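Local coordinates for protein amidase, hydantoinase/carbamoylase family (Burkholderia vietnamiensis, PDB 5I4M) that probably hydrolyses N-carbamoyl-L-amino acids, as a dizinc enzyme of the peptidase M20 family, at residues Met82-Met87 with Met158-Val163; Ile135-Pro140 with Ala424-Ala429; Val228-Gly233 with Pro348-Ser353; Ala354-Val359 with Pro389-Phe394. All blocks are in the same frame, centred on the assembly; numbering follows the deposited sequence.

Interaction 1. Residues Met82-Met87 with Met158-Val163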
# COMPACT_ATOMS: atom_id res chain seq x y z
N MET A 82 25.52 15.01 -8.82
CA MET A 82 24.14 14.71 -8.45
C MET A 82 23.20 14.78 -9.65
O MET A 82 21.98 14.74 -9.47
CB MET A 82 23.64 15.66 -7.36
CG MET A 82 24.16 15.31 -5.95
SD MET A 82 23.57 13.70 -5.35
CE MET A 82 21.80 13.98 -5.30
N GLY A 83 23.74 14.90 -10.86
CA GLY A 83 22.90 14.97 -12.04
C GLY A 83 22.27 16.32 -12.31
O GLY A 83 21.46 16.43 -13.24
N ASN A 84 22.61 17.35 -11.53
CA ASN A 84 22.13 18.68 -11.83
C ASN A 84 22.72 19.14 -13.16
O ASN A 84 23.90 18.91 -13.45
CB ASN A 84 22.51 19.68 -10.73
CG ASN A 84 22.02 19.26 -9.35
OD1 ASN A 84 20.87 18.87 -9.18
ND2 ASN A 84 22.91 19.37 -8.35
N VAL A 85 21.89 19.80 -13.98
CA VAL A 85 22.27 20.18 -15.34
C VAL A 85 22.40 21.70 -15.38
O VAL A 85 21.43 22.41 -15.08
CB VAL A 85 21.24 19.71 -16.37
CG1 VAL A 85 21.70 20.08 -17.78
CG2 VAL A 85 20.98 18.21 -16.23
N PHE A 86 23.57 22.19 -15.81
CA PHE A 86 23.85 23.62 -15.85
C PHE A 86 24.00 24.06 -17.31
O PHE A 86 24.94 23.64 -17.99
CB PHE A 86 25.10 23.94 -15.04
CG PHE A 86 24.97 23.53 -13.59
CD1 PHE A 86 25.29 22.24 -13.19
CD2 PHE A 86 24.50 24.43 -12.65
CE1 PHE A 86 25.15 21.86 -11.85
CE2 PHE A 86 24.35 24.05 -11.32
CZ PHE A 86 24.67 22.78 -10.92
N MET A 87 23.08 24.88 -17.77
CA MET A 87 23.06 25.39 -19.13
C MET A 87 23.45 26.86 -19.07
O MET A 87 22.70 27.69 -18.55
CB MET A 87 21.69 25.17 -19.76
CG MET A 87 21.34 23.69 -19.92
SD MET A 87 19.57 23.32 -20.02
CE MET A 87 19.13 23.27 -18.27
N MET A 158 14.51 17.96 -2.52
CA MET A 158 15.51 19.02 -2.66
C MET A 158 16.92 18.55 -2.31
O MET A 158 17.77 19.35 -1.91
CB MET A 158 15.12 20.23 -1.81
CG MET A 158 13.78 20.86 -2.20
SD MET A 158 12.86 21.51 -0.77
CE MET A 158 14.08 22.60 -0.05
N VAL A 159 17.20 17.25 -2.44
CA VAL A 159 18.48 16.76 -1.91
C VAL A 159 19.63 17.21 -2.81
O VAL A 159 20.72 17.50 -2.32
CB VAL A 159 18.44 15.23 -1.73
CG1 VAL A 159 19.82 14.68 -1.47
CG2 VAL A 159 17.54 14.89 -0.56
N ALA A 160 19.40 17.32 -4.12
CA ALA A 160 20.51 17.65 -5.01
C ALA A 160 20.92 19.11 -4.88
O ALA A 160 22.12 19.41 -4.92
CB ALA A 160 20.13 17.31 -6.46
N SER A 161 19.96 20.02 -4.71
CA SER A 161 20.34 21.39 -4.38
C SER A 161 20.86 21.48 -2.96
O SER A 161 21.70 22.34 -2.66
CB SER A 161 19.17 22.36 -4.60
OG SER A 161 18.00 21.94 -3.94
N GLY A 162 20.39 20.60 -2.07
CA GLY A 162 20.98 20.54 -0.73
C GLY A 162 22.45 20.14 -0.76
O GLY A 162 23.26 20.68 0.00
N VAL A 163 22.82 19.19 -1.61
CA VAL A 163 24.23 18.86 -1.76
C VAL A 163 24.99 20.06 -2.31
O VAL A 163 26.07 20.42 -1.82
CB VAL A 163 24.42 17.64 -2.68
CG1 VAL A 163 25.91 17.39 -2.88
CG2 VAL A 163 23.74 16.40 -2.10
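Met82 lies against Ala160 and Val163, about one turn apart on the short helix 159-164, and all of these residues are buried. The contact across the segments is mostly apolar. The Met82 chain is bent at both chi2 (-64°) and chi3 (-63°). The last bend brings methyl CE to the helix, 3.9 Å from Ala160 CB and also 3.9 Å from Ala160 CA. Val159 CG1 sits at the margin, 4.4 Å from Met82 CE. Further back on the same chain, Met82 CG rests 4.0 Å from Val163 CG2. The Met82 and Val163 side chains cross at about a right angle, so the methylene meets the branched end of the valine.

Residues 82-84 belong to the turn between strand 76-79 and strand 85-89, and 85-87 begin that second strand, which also pairs with strand 141-145. The helix follows the loop that carries the zinc ligand Glu150. Its N-cap residue, Met158, touches the bound 3-phosphoglyceric acid. The contact therefore joins the turn to a helix whose N-cap residue lines the ligand pocket of this M20 enzyme.

The polar atoms at this interface are held by other residues. Asn84 OD1 comes within 3.2 Å of Ala160 CB, a close approach to a methyl group. The same oxygen accepts a hydrogen bond from Thr147 N, while Asn84 ND2 donates to Asp80 OD2. Both ends of the amide are thus fixed, which sets its rotation. Met82 O is hydrogen-bonded to Thr147 OG1, and on the helix Ser161 OG is hydrogen-bonded to Asp380 OD1.

Interaction 2. Residues Ile135-Pro140 with Ala424-Ala429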
# COMPACT_ATOMS: atom_id res chain seq x y z
N ILE A 135 21.23 40.93 -26.33
CA ILE A 135 21.68 41.49 -25.06
C ILE A 135 22.91 40.74 -24.58
O ILE A 135 22.91 39.51 -24.46
CB ILE A 135 20.56 41.42 -24.02
CG1 ILE A 135 19.40 42.33 -24.43
CG2 ILE A 135 21.09 41.78 -22.63
CD1 ILE A 135 18.17 42.16 -23.58
N GLU A 136 23.96 41.49 -24.29
CA GLU A 136 25.14 40.98 -23.61
C GLU A 136 25.04 41.33 -22.14
O GLU A 136 24.81 42.49 -21.79
CB GLU A 136 26.42 41.56 -24.22
CG GLU A 136 27.69 41.19 -23.46
CD GLU A 136 28.94 41.76 -24.12
OE1 GLU A 136 29.19 42.98 -23.98
OE2 GLU A 136 29.66 40.99 -24.78
N THR A 137 25.20 40.33 -21.28
CA THR A 137 25.21 40.53 -19.84
C THR A 137 26.64 40.58 -19.32
O THR A 137 27.56 40.02 -19.93
CB THR A 137 24.43 39.43 -19.12
OG1 THR A 137 25.04 38.15 -19.38
CG2 THR A 137 22.98 39.40 -19.59
N GLU A 138 26.82 41.24 -18.17
CA GLU A 138 28.14 41.28 -17.55
C GLU A 138 28.48 39.93 -16.92
O GLU A 138 29.55 39.36 -17.19
CB GLU A 138 28.18 42.40 -16.50
CG GLU A 138 29.55 42.64 -15.90
CD GLU A 138 30.38 43.64 -16.69
OE1 GLU A 138 31.38 44.14 -16.12
OE2 GLU A 138 30.02 43.94 -17.85
N HIS A 139 27.60 39.43 -16.09
CA HIS A 139 27.74 38.10 -15.52
C HIS A 139 27.18 37.06 -16.49
O HIS A 139 26.19 37.33 -17.18
CB HIS A 139 26.98 38.00 -14.19
CG HIS A 139 27.47 38.94 -13.13
ND1 HIS A 139 28.26 38.53 -12.08
CD2 HIS A 139 27.27 40.27 -12.95
CE1 HIS A 139 28.53 39.56 -11.30
NE2 HIS A 139 27.94 40.63 -11.81
N PRO A 140 27.75 35.86 -16.53
CA PRO A 140 27.10 34.78 -17.25
C PRO A 140 25.75 34.48 -16.62
O PRO A 140 25.50 34.79 -15.45
CB PRO A 140 28.07 33.60 -17.10
CG PRO A 140 28.84 33.92 -15.85
CD PRO A 140 28.98 35.41 -15.85
N ALA A 424 14.28 40.65 -13.51
CA ALA A 424 15.00 40.47 -12.25
C ALA A 424 16.39 39.90 -12.51
O ALA A 424 17.38 40.35 -11.91
CB ALA A 424 14.21 39.57 -11.31
N MET A 425 16.49 38.92 -13.40
CA MET A 425 17.79 38.37 -13.75
C MET A 425 18.65 39.40 -14.46
O MET A 425 19.84 39.56 -14.15
CB MET A 425 17.62 37.13 -14.62
CG MET A 425 17.01 35.94 -13.89
SD MET A 425 16.99 34.50 -14.96
CE MET A 425 18.75 34.16 -15.12
N LEU A 426 18.06 40.13 -15.42
CA LEU A 426 18.81 41.17 -16.11
C LEU A 426 19.35 42.20 -15.13
O LEU A 426 20.50 42.64 -15.25
CB LEU A 426 17.93 41.87 -17.14
CG LEU A 426 18.01 41.35 -18.57
CD1 LEU A 426 17.00 42.10 -19.42
CD2 LEU A 426 19.43 41.53 -19.11
N SER A 427 18.53 42.59 -14.16
CA SER A 427 18.96 43.59 -13.19
C SER A 427 20.24 43.16 -12.49
O SER A 427 21.17 43.97 -12.33
CB SER A 427 17.84 43.82 -12.18
OG SER A 427 18.19 44.84 -11.27
N ARG A 428 20.34 41.90 -12.10
CA ARG A 428 21.53 41.47 -11.38
C ARG A 428 22.67 41.06 -12.31
O ARG A 428 23.84 41.27 -11.96
CB ARG A 428 21.17 40.31 -10.45
CG ARG A 428 19.94 40.63 -9.60
CD ARG A 428 20.21 40.49 -8.13
NE ARG A 428 21.40 41.22 -7.71
CZ ARG A 428 21.95 41.09 -6.50
NH1 ARG A 428 21.42 40.26 -5.61
NH2 ARG A 428 23.04 41.78 -6.19
N ALA A 429 22.36 40.51 -13.48
CA ALA A 429 23.41 40.03 -14.36
C ALA A 429 24.13 41.17 -15.07
O ALA A 429 25.21 40.95 -15.62
CB ALA A 429 22.84 39.05 -15.40
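The imidazole of His139 receives the carbonyl oxygen of Ala429 at its edge, in the ring plane, with His139 CD2 3.4 Å from Ala429 O. Arg428 O approaches the same CD2 obliquely. Outside the two segments the ring stacks with that of His205, and His139 ND1 is hydrogen-bonded to Ala97 O.

Ala429 is the last residue of helix 411-429, and its oxygen is gripped by the loop before strand 141-145. His139 N donates to Ala429 O at 2.9 Å, nearly straight (172°). Glu138 N adds a weak, bent bond to the same oxygen (3.0 Å, 120°). Thr137 CB packs 4.1 Å from Ala429 CB. Thr137 OG1 donates forward to His139 O at 2.6 Å, which ties the loop to itself.

About one turn earlier in the helix, Leu426 CD2 meets Ile135 CG2 tip to tip at 3.9 Å. Thr137 CG2 lies across the same leucine.

One straight and one weak N-H bond, with a ring C-H nearby, thus meet a carbonyl at the C-terminal end of a helix. They would probably offset part of the negative end of the helix dipole.

Interaction 3. Residues Val228-Gly233 with Pro348-Ser353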
# COMPACT_ATOMS: atom_id res chain seq x y z
N VAL A 228 7.99 36.62 -3.77
CA VAL A 228 8.19 35.64 -2.70
C VAL A 228 9.27 36.17 -1.76
O VAL A 228 10.42 36.36 -2.17
CB VAL A 228 8.59 34.27 -3.26
CG1 VAL A 228 8.63 33.25 -2.12
CG2 VAL A 228 7.61 33.83 -4.35
N THR A 229 8.90 36.36 -0.49
CA THR A 229 9.79 36.92 0.50
C THR A 229 10.39 35.88 1.43
O THR A 229 11.46 36.12 2.00
CB THR A 229 9.05 37.95 1.36
OG1 THR A 229 7.98 37.30 2.05
CG2 THR A 229 8.49 39.07 0.50
N ASP A 230 9.71 34.75 1.61
CA ASP A 230 10.08 33.73 2.58
C ASP A 230 9.60 32.38 2.05
O ASP A 230 8.77 32.30 1.14
CB ASP A 230 9.45 33.97 3.95
CG ASP A 230 9.84 35.31 4.55
OD1 ASP A 230 9.17 36.32 4.23
OD2 ASP A 230 10.78 35.33 5.37
N ALA A 231 10.12 31.32 2.66
CA ALA A 231 9.66 29.96 2.38
C ALA A 231 9.49 29.27 3.72
O ALA A 231 10.39 29.35 4.57
CB ALA A 231 10.65 29.20 1.49
N GLN A 232 8.35 28.62 3.93
CA GLN A 232 8.12 28.07 5.26
C GLN A 232 9.02 26.86 5.49
O GLN A 232 9.58 26.29 4.55
CB GLN A 232 6.64 27.70 5.44
CG GLN A 232 6.20 26.44 4.72
CD GLN A 232 4.78 26.06 5.10
OE1 GLN A 232 4.30 26.41 6.18
NE2 GLN A 232 4.09 25.37 4.20
N GLY A 233 9.17 26.48 6.76
CA GLY A 233 10.00 25.34 7.10
C GLY A 233 9.23 24.03 7.03
O GLY A 233 8.00 24.02 7.03
N PRO A 348 12.31 27.68 8.33
CA PRO A 348 11.83 28.75 7.45
C PRO A 348 12.98 29.67 7.09
O PRO A 348 13.89 29.92 7.89
CB PRO A 348 10.78 29.48 8.31
CG PRO A 348 10.40 28.49 9.38
CD PRO A 348 11.63 27.68 9.64
N ILE A 349 12.96 30.18 5.87
CA ILE A 349 14.08 30.98 5.40
C ILE A 349 13.55 32.23 4.72
O ILE A 349 12.52 32.20 4.05
CB ILE A 349 15.00 30.16 4.46
CG1 ILE A 349 16.24 30.97 4.06
CG2 ILE A 349 14.24 29.66 3.24
CD1 ILE A 349 17.39 30.09 3.63
N ALA A 350 14.23 33.35 4.96
CA ALA A 350 13.91 34.62 4.33
C ALA A 350 14.78 34.78 3.09
O ALA A 350 15.98 34.52 3.12
CB ALA A 350 14.15 35.78 5.31
N PHE A 351 14.16 35.20 1.99
CA PHE A 351 14.93 35.38 0.78
C PHE A 351 15.66 36.72 0.82
O PHE A 351 15.39 37.58 1.66
CB PHE A 351 14.01 35.25 -0.44
CG PHE A 351 13.62 33.82 -0.74
CD1 PHE A 351 14.60 32.87 -1.02
CD2 PHE A 351 12.29 33.42 -0.71
CE1 PHE A 351 14.25 31.54 -1.28
CE2 PHE A 351 11.94 32.09 -0.96
CZ PHE A 351 12.91 31.16 -1.25
N ASP A 352 16.62 36.87 -0.10
CA ASP A 352 17.50 38.04 -0.08
C ASP A 352 16.72 39.31 -0.41
O ASP A 352 15.96 39.34 -1.38
CB ASP A 352 18.65 37.85 -1.07
CG ASP A 352 19.54 39.08 -1.18
OD1 ASP A 352 20.46 39.24 -0.34
OD2 ASP A 352 19.31 39.89 -2.09
N SER A 353 16.95 40.37 0.37
CA SER A 353 16.12 41.57 0.24
C SER A 353 16.35 42.27 -1.09
O SER A 353 15.40 42.81 -1.68
CB SER A 353 16.36 42.52 1.41
OG SER A 353 17.71 42.94 1.46
O HOH W 1 12.89 38.54 2.51
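Ala231 and Ile349 form a hydrogen-bonded antiparallel pair where strand 337-350 reaches its end beside strand 225-242. Ala231 N donates to Ile349 O at 2.9 Å. Ile349 N returns a bond of 3.0 Å to Ala231 O. Next in the ladder, Asp230 and Ala350 make a non-hydrogen-bonded pair. CA-H groups add to the ladder: Asp230 CA lies 3.2 Å from Ile349 O. Beyond it, Phe351 N reaches Thr229 O at 2.9 Å from above the carbonyl plane. A water bridges the two segments here, donating to both Thr229 O and Phe351 O.

In M20 enzymes a catalytic domain is joined to a smaller dimerisation domain. The position of this ladder is consistent with the junction between the two. Gln234, which binds 3-phosphoglycerate, comes just after the first segment. Gln232 NE2 is hydrogen-bonded to Gly376 O.

The face bearing Ala231 and Ile349 is apolar, with Ala231 CB 4.0 Å from Ile349 CG2. Val228 and Phe351 lie side by side and point the same way, with Val228 CG1 3.7 Å from Phe351 CE2. The same CE2 is also 4.0 Å from Ala231 CB. The Phe351 side chain also touches Ser391 and Met392 of strand 390-395. On the face bearing Asp230 and Ala350, Asp230 OD2 lies 3.4 Å from Ala350 CB. The other oxygen, OD1, accepts a bond from Thr229 OG1, which helps to fix the carboxylate. At the far end, the Pro348 ring packs against the backbone of Gly233.

Interaction 4. Residues Ala354-Val359 with Pro389-Phe394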
# COMPACT_ATOMS: atom_id res chain seq x y z
N ALA A 354 17.59 42.29 -1.59
CA ALA A 354 17.82 42.92 -2.89
C ALA A 354 17.21 42.11 -4.02
O ALA A 354 16.68 42.67 -4.99
CB ALA A 354 19.32 43.12 -3.13
N CYS A 355 17.27 40.78 -3.92
CA CYS A 355 16.61 39.95 -4.92
C CYS A 355 15.11 40.17 -4.89
O CYS A 355 14.47 40.28 -5.95
CB CYS A 355 16.95 38.47 -4.68
SG CYS A 355 18.66 38.05 -5.13
N VAL A 356 14.52 40.20 -3.70
CA VAL A 356 13.08 40.45 -3.59
C VAL A 356 12.73 41.79 -4.23
O VAL A 356 11.75 41.91 -4.97
CB VAL A 356 12.66 40.39 -2.11
CG1 VAL A 356 11.26 40.95 -1.91
CG2 VAL A 356 12.75 38.95 -1.58
N ALA A 357 13.54 42.82 -3.96
CA ALA A 357 13.28 44.13 -4.54
C ALA A 357 13.36 44.10 -6.06
O ALA A 357 12.59 44.79 -6.75
CB ALA A 357 14.27 45.15 -3.99
N ALA A 358 14.29 43.31 -6.61
CA ALA A 358 14.41 43.20 -8.06
C ALA A 358 13.18 42.55 -8.68
O ALA A 358 12.76 42.94 -9.77
CB ALA A 358 15.67 42.40 -8.43
N VAL A 359 12.60 41.56 -7.99
CA VAL A 359 11.38 40.92 -8.46
C VAL A 359 10.22 41.90 -8.43
O VAL A 359 9.44 42.02 -9.39
CB VAL A 359 11.09 39.66 -7.62
CG1 VAL A 359 9.72 39.10 -7.94
CG2 VAL A 359 12.17 38.61 -7.85
N PRO A 389 22.67 35.17 -2.81
CA PRO A 389 21.45 36.00 -2.76
C PRO A 389 20.40 35.43 -3.70
O PRO A 389 20.63 35.29 -4.89
CB PRO A 389 21.94 37.38 -3.24
CG PRO A 389 23.43 37.34 -3.14
CD PRO A 389 23.86 35.92 -3.27
N THR A 390 19.24 35.08 -3.13
CA THR A 390 18.21 34.32 -3.84
C THR A 390 16.82 34.85 -3.50
O THR A 390 16.57 35.24 -2.36
CB THR A 390 18.26 32.83 -3.43
OG1 THR A 390 19.56 32.29 -3.71
CG2 THR A 390 17.18 31.99 -4.14
N SER A 391 15.91 34.86 -4.47
CA SER A 391 14.49 34.94 -4.15
C SER A 391 13.71 34.23 -5.25
O SER A 391 14.30 33.58 -6.12
CB SER A 391 14.04 36.40 -3.96
OG SER A 391 13.88 37.09 -5.19
N MET A 392 12.39 34.32 -5.21
CA MET A 392 11.54 33.60 -6.14
C MET A 392 10.46 34.50 -6.72
O MET A 392 10.11 35.54 -6.17
CB MET A 392 10.87 32.39 -5.47
CG MET A 392 11.86 31.36 -4.93
SD MET A 392 10.97 29.89 -4.35
CE MET A 392 10.44 29.21 -5.94
N VAL A 393 9.94 34.05 -7.86
CA VAL A 393 8.82 34.68 -8.56
C VAL A 393 7.70 33.66 -8.61
O VAL A 393 7.90 32.55 -9.10
CB VAL A 393 9.20 35.10 -9.98
CG1 VAL A 393 8.01 35.79 -10.67
CG2 VAL A 393 10.44 35.98 -9.99
N PHE A 394 6.52 34.02 -8.08
CA PHE A 394 5.33 33.18 -8.18
C PHE A 394 4.38 33.75 -9.22
O PHE A 394 4.29 34.97 -9.41
CB PHE A 394 4.57 33.08 -6.86
CG PHE A 394 5.07 32.00 -5.91
CD1 PHE A 394 6.16 31.19 -6.22
CD2 PHE A 394 4.41 31.79 -4.70
CE1 PHE A 394 6.59 30.21 -5.34
CE2 PHE A 394 4.84 30.81 -3.82
CZ PHE A 394 5.93 30.02 -4.14
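Ser391 points its short side chain from strand 390-395 into helix 353-365, between Cys355, Val356 and Val359. Its OG stands between the backbone N and the carbonyl carbon (chi1 77°). This puts OG 3.4 Å from Cys355 CB, close beside the first turn of the helix, and 3.5 Å from Val359 CG2. Ser391 CB touches both Cys355 CB and Val356 CG2, 3.7 Å from the latter. The small side chain is consistent with the close approach of the backbones here.

Cys355 and Val359, one turn apart, both direct CB toward the strand. Cys355 SG turns toward the start of the strand, 3.4 Å from Pro389 O and 3.8 Å from Pro389 CB. Val359 meets Val393 at the other end. The two side chains cross obliquely, and Val393 CG2 lies 3.8 Å from each branch of the valine fork, CG1 and CG2. CG1 of Val359 is anti to the backbone N (chi1 171°) and also faces the carbonyl of Met392.

Thr390 and Met392 point CB away from the helix. The side chain of Met392 lies about 4 Å from that of the zinc ligand His211, on the side of the strand turned to the active site. Val420 of helix 411-429 touches both Val359 and Val393. Asp352 OD2 holds Cys355 N at the helix start.

The axes of helix segment 354-359 and strand segment 390-394 run in nearly the same direction, 26° apart and 7.1 Å at closest approach. A helix packed along a strand in this way is characteristic of the alpha/beta/alpha sandwich of the M20 catalytic domain.

In the fold
From the N terminus, interaction 1 comes first and closes a loop of 70 residues between 82-87 and 158-163. Interaction 2 opens inside that loop at 135-140 and closes only at 424-429, so the two cross. It ties the C-terminal helix 411-429 to the loop before strand 141-145. Interactions 3 and 4 both fall within this long span and follow one another. Interaction 3 joins strand 225-242 to strand 337-350. Interaction 4 then packs the next helix, 353-365, on strand 390-395. Those two touch, as Asp352 N probably donates to Thr390 O. Arg428 of interaction 2 packs against Cys355 and Pro389 of interaction 4. Interaction 1 touches none of the others.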